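Local coordinates for protein tryptophane-5-halogenase (Microbispora sp. ATCC PTA-5024, PDB 5UAO) that probably chlorinates a tryptophan of the NAI-107 lanthipeptide precursor at carbon 5 of its indole, as a flavin-dependent halogenase carrying FAD, at residues V326-R338 against V344-S356. Numbering follows the deposited sequence.
Sequences VRFRSGRHREAWR and VGNSYAFVEPLES. With FAD (flavin-adenine dinucleotide), chain E.
G331 and F350 form the hydrogen-bonded pair of a short antiparallel bridge in the FAD-binding tryptophan halogenase fold, joining strand 331-333 to 349-350, an outermost strand of a three-stranded sheet. Two backbone bonds close the pair: G331 N to F350 O (3.1 Å) and F350 N to G331 O (3.0 Å). Next along, R332 and A349 pair without hydrogen bonds, their CB atoms 3.6 Å apart on the face toward helix 383-406, where R332 NE meets D395.

With chi1 at 174°, CG of Y348 stands opposite the backbone N, and the ring returns to 326-338 although the CB bond leads away from it; A336 CB sits over one ring face, 3.8 Å from the centroid, a CH-pi contact. Beyond the ring, R332 CD packs 3.5 Å from Y348 OH, and a water links that hydroxyl to R334 O.

Towards the flavin, F328 CB lies over one face of the F350 ring, 4.2 Å from its centroid, another CH-pi contact; the two rings meet obliquely, planes 43° apart. F350 and P353 border the isoalloxazine, while N346 N donates to FAD O1P.

Y348 O is gripped twice by H333: its backbone N donates to it, whereas ND1, 2.7 Å from Y348 O, approaches from above the carbonyl plane, with the oxygen lying in the imidazole plane.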
loop_
_atom_site.group_PDB
_atom_site.type_symbol
_atom_site.label_atom_id
_atom_site.label_comp_id
_atom_site.label_asym_id
_atom_site.label_seq_id
_atom_site.Cartn_x
_atom_site.Cartn_y
_atom_site.Cartn_z
ATOM N N VAL A 326 -34.889 -10.662 2.383
ATOM C CA VAL A 326 -34.149 -9.597 1.724
ATOM C C VAL A 326 -33.305 -10.235 0.595
ATOM O O VAL A 326 -32.647 -11.208 0.848
ATOM C CB VAL A 326 -33.239 -8.937 2.769
ATOM C CG1 VAL A 326 -32.280 -7.962 2.132
ATOM C CG2 VAL A 326 -34.082 -8.225 3.827
ATOM N N ARG A 327 -33.256 -9.643 -0.603
ATOM C CA ARG A 327 -32.472 -10.191 -1.724
ATOM C C ARG A 327 -31.335 -9.245 -2.023
ATOM O O ARG A 327 -31.387 -8.035 -1.706
ATOM C CB ARG A 327 -33.366 -10.369 -2.960
ATOM C CG ARG A 327 -34.587 -11.216 -2.709
ATOM C CD ARG A 327 -35.068 -11.848 -3.983
ATOM N NE ARG A 327 -36.157 -12.783 -3.701
ATOM C CZ ARG A 327 -36.052 -14.098 -3.589
ATOM N NH1 ARG A 327 -34.898 -14.735 -3.787
ATOM N NH2 ARG A 327 -37.154 -14.788 -3.327
ATOM N N PHE A 328 -30.279 -9.767 -2.556
ATOM C CA PHE A 328 -29.099 -8.926 -2.834
ATOM C C PHE A 328 -28.249 -9.528 -3.894
ATOM O O PHE A 328 -28.455 -10.677 -4.277
ATOM C CB PHE A 328 -28.278 -8.678 -1.566
ATOM C CG PHE A 328 -27.764 -9.935 -0.896
ATOM C CD1 PHE A 328 -26.599 -10.551 -1.365
ATOM C CD2 PHE A 328 -28.438 -10.506 0.161
ATOM C CE1 PHE A 328 -26.103 -11.686 -0.741
ATOM C CE2 PHE A 328 -27.931 -11.633 0.801
ATOM C CZ PHE A 328 -26.792 -12.232 0.316
ATOM N N ARG A 329 -27.249 -8.766 -4.358
ATOM C CA ARG A 329 -26.252 -9.323 -5.257
ATOM C C ARG A 329 -24.889 -8.799 -4.892
ATOM O O ARG A 329 -24.736 -7.670 -4.403
ATOM C CB ARG A 329 -26.614 -9.030 -6.686
ATOM C CG ARG A 329 -26.625 -7.533 -7.020
ATOM C CD ARG A 329 -26.754 -7.355 -8.549
ATOM N NE ARG A 329 -26.728 -5.949 -8.909
ATOM C CZ ARG A 329 -26.768 -5.490 -10.155
ATOM N NH1 ARG A 329 -26.796 -6.314 -11.200
ATOM N NH2 ARG A 329 -26.727 -4.206 -10.357
ATOM N N SER A 330 -23.887 -9.654 -5.027
ATOM C CA SER A 330 -22.521 -9.341 -4.603
ATOM C C SER A 330 -21.753 -8.889 -5.810
ATOM O O SER A 330 -21.691 -9.590 -6.834
ATOM C CB SER A 330 -21.809 -10.565 -3.976
ATOM O OG SER A 330 -22.428 -10.904 -2.748
ATOM N N GLY A 331 -21.093 -7.761 -5.674
ATOM C CA GLY A 331 -20.382 -7.166 -6.796
ATOM C C GLY A 331 -20.224 -5.707 -6.607
ATOM O O GLY A 331 -20.660 -5.163 -5.619
ATOM N N ARG A 332 -19.546 -5.081 -7.550
ATOM C CA ARG A 332 -19.367 -3.651 -7.530
ATOM C C ARG A 332 -19.577 -3.130 -8.946
ATOM O O ARG A 332 -19.463 -3.872 -9.891
ATOM C CB ARG A 332 -18.000 -3.251 -7.022
ATOM C CG ARG A 332 -16.831 -3.704 -7.874
ATOM C CD ARG A 332 -15.571 -2.930 -7.486
ATOM N NE ARG A 332 -14.401 -3.459 -8.201
ATOM C CZ ARG A 332 -14.043 -3.058 -9.417
ATOM N NH1 ARG A 332 -14.667 -2.052 -10.037
ATOM N NH2 ARG A 332 -13.003 -3.593 -9.982
ATOM N N HIS A 333 -19.867 -1.840 -9.079
ATOM C CA HIS A 333 -19.825 -1.166 -10.356
ATOM C C HIS A 333 -18.395 -0.802 -10.736
ATOM O O HIS A 333 -17.494 -0.823 -9.901
ATOM C CB HIS A 333 -20.716 0.021 -10.342
ATOM C CG HIS A 333 -22.158 -0.346 -10.263
ATOM N ND1 HIS A 333 -22.775 -0.688 -9.080
ATOM C CD2 HIS A 333 -23.084 -0.472 -11.226
ATOM C CE1 HIS A 333 -24.040 -0.975 -9.316
ATOM N NE2 HIS A 333 -24.247 -0.860 -10.617
ATOM N N ARG A 334 -18.188 -0.560 -12.031
ATOM C CA ARG A 334 -16.863 -0.276 -12.566
ATOM C C ARG A 334 -16.332 0.967 -11.924
ATOM O O ARG A 334 -15.160 1.035 -11.597
ATOM C CB ARG A 334 -16.925 -0.113 -14.091
ATOM C CG ARG A 334 -15.619 -0.270 -14.863
ATOM C CD ARG A 334 -15.878 -0.140 -16.358
ATOM N NE ARG A 334 -16.698 1.073 -16.676
ATOM C CZ ARG A 334 -17.347 1.286 -17.847
ATOM N NH1 ARG A 334 -17.268 0.404 -18.849
ATOM N NH2 ARG A 334 -18.048 2.406 -18.047
ATOM N N GLU A 335 -17.212 1.941 -11.693
ATOM C CA GLU A 335 -16.791 3.204 -11.143
ATOM C C GLU A 335 -17.815 3.630 -10.119
ATOM O O GLU A 335 -19.010 3.290 -10.237
ATOM C CB GLU A 335 -16.752 4.252 -12.277
ATOM C CG GLU A 335 -16.015 3.830 -13.559
ATOM C CD GLU A 335 -15.885 4.986 -14.537
ATOM O OE1 GLU A 335 -16.896 5.292 -15.176
ATOM O OE2 GLU A 335 -14.790 5.624 -14.594
ATOM N N ALA A 336 -17.369 4.395 -9.147
ATOM C CA ALA A 336 -18.253 5.011 -8.176
ATOM C C ALA A 336 -18.590 6.467 -8.458
ATOM O O ALA A 336 -19.623 6.993 -7.976
ATOM C CB ALA A 336 -17.636 4.900 -6.774
ATOM N N TRP A 337 -17.672 7.162 -9.141
ATOM C CA TRP A 337 -17.801 8.579 -9.375
ATOM C C TRP A 337 -17.657 8.823 -10.864
ATOM O O TRP A 337 -16.648 8.430 -11.486
ATOM C CB TRP A 337 -16.724 9.322 -8.636
ATOM C CG TRP A 337 -16.767 10.803 -8.615
ATOM C CD1 TRP A 337 -17.397 11.658 -9.506
ATOM C CD2 TRP A 337 -16.091 11.639 -7.682
ATOM N NE1 TRP A 337 -17.220 12.926 -9.135
ATOM C CE2 TRP A 337 -16.401 12.979 -8.037
ATOM C CE3 TRP A 337 -15.282 11.391 -6.544
ATOM C CZ2 TRP A 337 -15.932 14.079 -7.311
ATOM C CZ3 TRP A 337 -14.785 12.495 -5.781
ATOM C CH2 TRP A 337 -15.133 13.838 -6.176
ATOM N N ARG A 338 -18.638 9.522 -11.409
ATOM C CA ARG A 338 -18.558 10.004 -12.761
ATOM C C ARG A 338 -19.231 11.374 -12.909
ATOM O O ARG A 338 -20.417 11.562 -12.616
ATOM C CB ARG A 338 -19.195 9.019 -13.693
ATOM C CG ARG A 338 -18.904 9.352 -15.147
ATOM C CD ARG A 338 -19.155 8.132 -15.976
ATOM N NE ARG A 338 -18.719 8.327 -17.341
ATOM C CZ ARG A 338 -17.806 7.589 -17.939
ATOM N NH1 ARG A 338 -17.238 6.563 -17.318
ATOM N NH2 ARG A 338 -17.478 7.872 -19.190
ATOM N N VAL A 344 -22.682 6.052 -3.175
ATOM C CA VAL A 344 -22.303 5.608 -1.839
ATOM C C VAL A 344 -23.277 4.579 -1.395
ATOM O O VAL A 344 -24.512 4.786 -1.480
ATOM C CB VAL A 344 -22.288 6.786 -0.789
ATOM C CG1 VAL A 344 -21.969 6.280 0.614
ATOM C CG2 VAL A 344 -21.320 7.927 -1.201
ATOM N N GLY A 345 -22.739 3.485 -0.851
ATOM C CA GLY A 345 -23.528 2.377 -0.297
ATOM C C GLY A 345 -23.911 1.307 -1.330
ATOM O O GLY A 345 -23.137 1.001 -2.220
ATOM N N ASN A 346 -25.104 0.732 -1.231
ATOM C CA ASN A 346 -25.462 -0.383 -2.079
ATOM C C ASN A 346 -25.614 0.006 -3.554
ATOM O O ASN A 346 -25.538 -0.850 -4.438
ATOM C CB ASN A 346 -26.799 -1.037 -1.633
ATOM C CG ASN A 346 -26.737 -1.748 -0.270
ATOM O OD1 ASN A 346 -25.679 -1.858 0.388
ATOM N ND2 ASN A 346 -27.937 -2.207 0.193
ATOM N N SER A 347 -25.850 1.265 -3.845
ATOM C CA SER A 347 -25.813 1.736 -5.220
ATOM C C SER A 347 -24.489 1.482 -5.933
ATOM O O SER A 347 -24.500 1.336 -7.162
ATOM C CB SER A 347 -26.126 3.232 -5.277
ATOM O OG SER A 347 -25.220 3.909 -4.423
ATOM N N TYR A 348 -23.378 1.410 -5.186
ATOM C CA TYR A 348 -22.058 1.172 -5.751
ATOM C C TYR A 348 -21.683 -0.279 -5.702
ATOM O O TYR A 348 -21.368 -0.865 -6.741
ATOM C CB TYR A 348 -20.968 2.035 -5.127
ATOM C CG TYR A 348 -19.570 1.676 -5.619
ATOM C CD1 TYR A 348 -19.207 1.828 -6.963
ATOM C CD2 TYR A 348 -18.645 1.068 -4.757
ATOM C CE1 TYR A 348 -17.943 1.447 -7.424
ATOM C CE2 TYR A 348 -17.403 0.731 -5.197
ATOM C CZ TYR A 348 -17.034 0.917 -6.527
ATOM O OH TYR A 348 -15.765 0.537 -6.948
ATOM N N ALA A 349 -21.754 -0.889 -4.535
ATOM C CA ALA A 349 -21.230 -2.225 -4.313
ATOM C C ALA A 349 -21.858 -2.866 -3.099
ATOM O O ALA A 349 -22.343 -2.150 -2.221
ATOM C CB ALA A 349 -19.707 -2.160 -4.080
ATOM N N PHE A 350 -21.745 -4.194 -2.991
ATOM C CA PHE A 350 -22.307 -4.940 -1.823
ATOM C C PHE A 350 -21.607 -6.267 -1.743
ATOM O O PHE A 350 -21.357 -6.869 -2.761
ATOM C CB PHE A 350 -23.793 -5.242 -2.007
ATOM C CG PHE A 350 -24.388 -6.100 -0.902
ATOM C CD1 PHE A 350 -24.871 -5.506 0.238
ATOM C CD2 PHE A 350 -24.381 -7.473 -0.975
ATOM C CE1 PHE A 350 -25.385 -6.269 1.262
ATOM C CE2 PHE A 350 -24.866 -8.232 0.057
ATOM C CZ PHE A 350 -25.353 -7.637 1.177
ATOM N N VAL A 351 -21.238 -6.690 -0.550
ATOM C CA VAL A 351 -20.911 -8.117 -0.293
ATOM C C VAL A 351 -21.712 -8.540 0.932
ATOM O O VAL A 351 -22.153 -7.698 1.747
ATOM C CB VAL A 351 -19.433 -8.359 0.002
ATOM C CG1 VAL A 351 -18.591 -8.050 -1.215
ATOM C CG2 VAL A 351 -18.977 -7.549 1.220
ATOM N N GLU A 352 -21.904 -9.838 1.077
ATOM C CA GLU A 352 -22.688 -10.374 2.186
ATOM C C GLU A 352 -22.012 -9.960 3.482
ATOM O O GLU A 352 -20.794 -9.646 3.489
ATOM C CB GLU A 352 -22.802 -11.865 2.108
ATOM C CG GLU A 352 -21.504 -12.646 2.151
ATOM C CD GLU A 352 -21.709 -14.042 1.626
ATOM O OE1 GLU A 352 -22.254 -14.923 2.306
ATOM O OE2 GLU A 352 -21.362 -14.265 0.463
ATOM N N PRO A 353 -22.795 -9.847 4.534
ATOM C CA PRO A 353 -22.262 -9.256 5.735
ATOM C C PRO A 353 -21.437 -10.175 6.574
ATOM O O PRO A 353 -21.328 -9.979 7.794
ATOM C CB PRO A 353 -23.529 -8.822 6.478
ATOM C CG PRO A 353 -24.483 -9.927 6.092
ATOM C CD PRO A 353 -24.255 -10.047 4.636
ATOM N N LEU A 354 -20.726 -11.120 5.979
ATOM C CA LEU A 354 -19.897 -12.033 6.807
ATOM C C LEU A 354 -18.744 -11.361 7.655
ATOM O O LEU A 354 -18.241 -11.857 8.703
ATOM C CB LEU A 354 -19.401 -13.128 5.869
ATOM C CG LEU A 354 -18.859 -14.439 6.387
ATOM C CD1 LEU A 354 -19.754 -15.126 7.388
ATOM C CD2 LEU A 354 -18.682 -15.320 5.150
ATOM N N GLU A 355 -18.258 -10.247 7.192
ATOM C CA GLU A 355 -17.206 -9.482 7.955
ATOM C C GLU A 355 -17.608 -8.047 8.321
ATOM O O GLU A 355 -16.746 -7.202 8.634
ATOM C CB GLU A 355 -15.910 -9.497 7.144
ATOM C CG GLU A 355 -15.238 -10.859 7.145
ATOM C CD GLU A 355 -14.489 -11.162 8.431
ATOM O OE1 GLU A 355 -14.428 -10.258 9.311
ATOM O OE2 GLU A 355 -14.050 -12.325 8.606
ATOM N N SER A 356 -18.918 -7.779 8.226
ATOM C CA SER A 356 -19.529 -6.416 8.270
ATOM C C SER A 356 -18.712 -5.270 7.735
ATOM O O SER A 356 -18.281 -4.372 8.436
ATOM C CB SER A 356 -20.015 -6.055 9.662
ATOM O OG SER A 356 -19.159 -6.544 10.593
HETATM P PA FAD E . -31.048 1.455 1.220
HETATM O O1A FAD E . -31.089 1.211 2.728
HETATM O O2A FAD E . -31.577 0.429 0.201
HETATM O O5B FAD E . -31.652 2.910 0.894
HETATM C C5B FAD E . -32.042 3.367 -0.385
HETATM C C4B FAD E . -32.751 4.695 -0.193
HETATM O O4B FAD E . -32.872 5.146 -1.545
HETATM C C3B FAD E . -34.171 4.678 0.409
HETATM O O3B FAD E . -34.412 5.820 1.376
HETATM C C2B FAD E . -35.081 4.823 -0.815
HETATM O O2B FAD E . -36.407 5.439 -0.557
HETATM C C1B FAD E . -34.190 5.678 -1.716
HETATM N N9A FAD E . -34.624 5.610 -3.132
HETATM C C8A FAD E . -34.497 4.542 -3.975
HETATM N N7A FAD E . -34.994 4.873 -5.199
HETATM C C5A FAD E . -35.456 6.145 -5.109
HETATM C C6A FAD E . -36.150 7.047 -6.021
HETATM N N6A FAD E . -36.420 6.642 -7.298
HETATM N N1A FAD E . -36.441 8.259 -5.573
HETATM C C2A FAD E . -36.151 8.679 -4.325
HETATM N N3A FAD E . -35.543 7.888 -3.441
HETATM C C4A FAD E . -35.190 6.635 -3.786
HETATM N N1 FAD E . -23.612 -3.572 6.603
HETATM C C2 FAD E . -22.900 -3.535 7.779
HETATM O O2 FAD E . -22.070 -2.596 8.003
HETATM N N3 FAD E . -23.070 -4.484 8.739
HETATM C C4 FAD E . -23.934 -5.512 8.617
HETATM O O4 FAD E . -24.004 -6.356 9.565
HETATM C C4X FAD E . -24.740 -5.595 7.353
HETATM N N5 FAD E . -25.597 -6.618 7.079
HETATM C C5X FAD E . -26.313 -6.678 5.931
HETATM C C6 FAD E . -27.170 -7.750 5.719
HETATM C C7 FAD E . -27.894 -7.868 4.546
HETATM C C7M FAD E . -28.849 -8.996 4.291
HETATM C C8 FAD E . -27.803 -6.820 3.531
HETATM C C8M FAD E . -28.612 -6.956 2.258
HETATM C C9 FAD E . -26.942 -5.755 3.735
HETATM C C9A FAD E . -26.158 -5.624 4.884
HETATM N N10 FAD E . -25.247 -4.531 5.090
HETATM C C10 FAD E . -24.523 -4.531 6.325
HETATM C "C1'" FAD E . -25.054 -3.352 4.191
HETATM C "C2'" FAD E . -25.881 -2.198 4.938
HETATM O "O2'" FAD E . -27.147 -2.820 5.119
HETATM C "C3'" FAD E . -26.530 -0.859 4.435
HETATM O "O3'" FAD E . -27.581 -0.173 5.213
HETATM C "C4'" FAD E . -27.518 -1.203 3.359
HETATM O "O4'" FAD E . -27.450 -2.621 3.018
HETATM C "C5'" FAD E . -27.308 -0.150 2.270
HETATM O "O5'" FAD E . -27.784 1.094 2.696
HETATM P P FAD E . -28.220 2.077 1.463
HETATM O O1P FAD E . -27.196 2.047 0.411
HETATM O O2P FAD E . -28.455 3.391 2.198
HETATM O O3P FAD E . -29.496 1.549 0.707
HETATM O O HOH W 1 -21.289 -11.444 -0.653
HETATM O O HOH W 2 -14.634 1.840 -8.932
#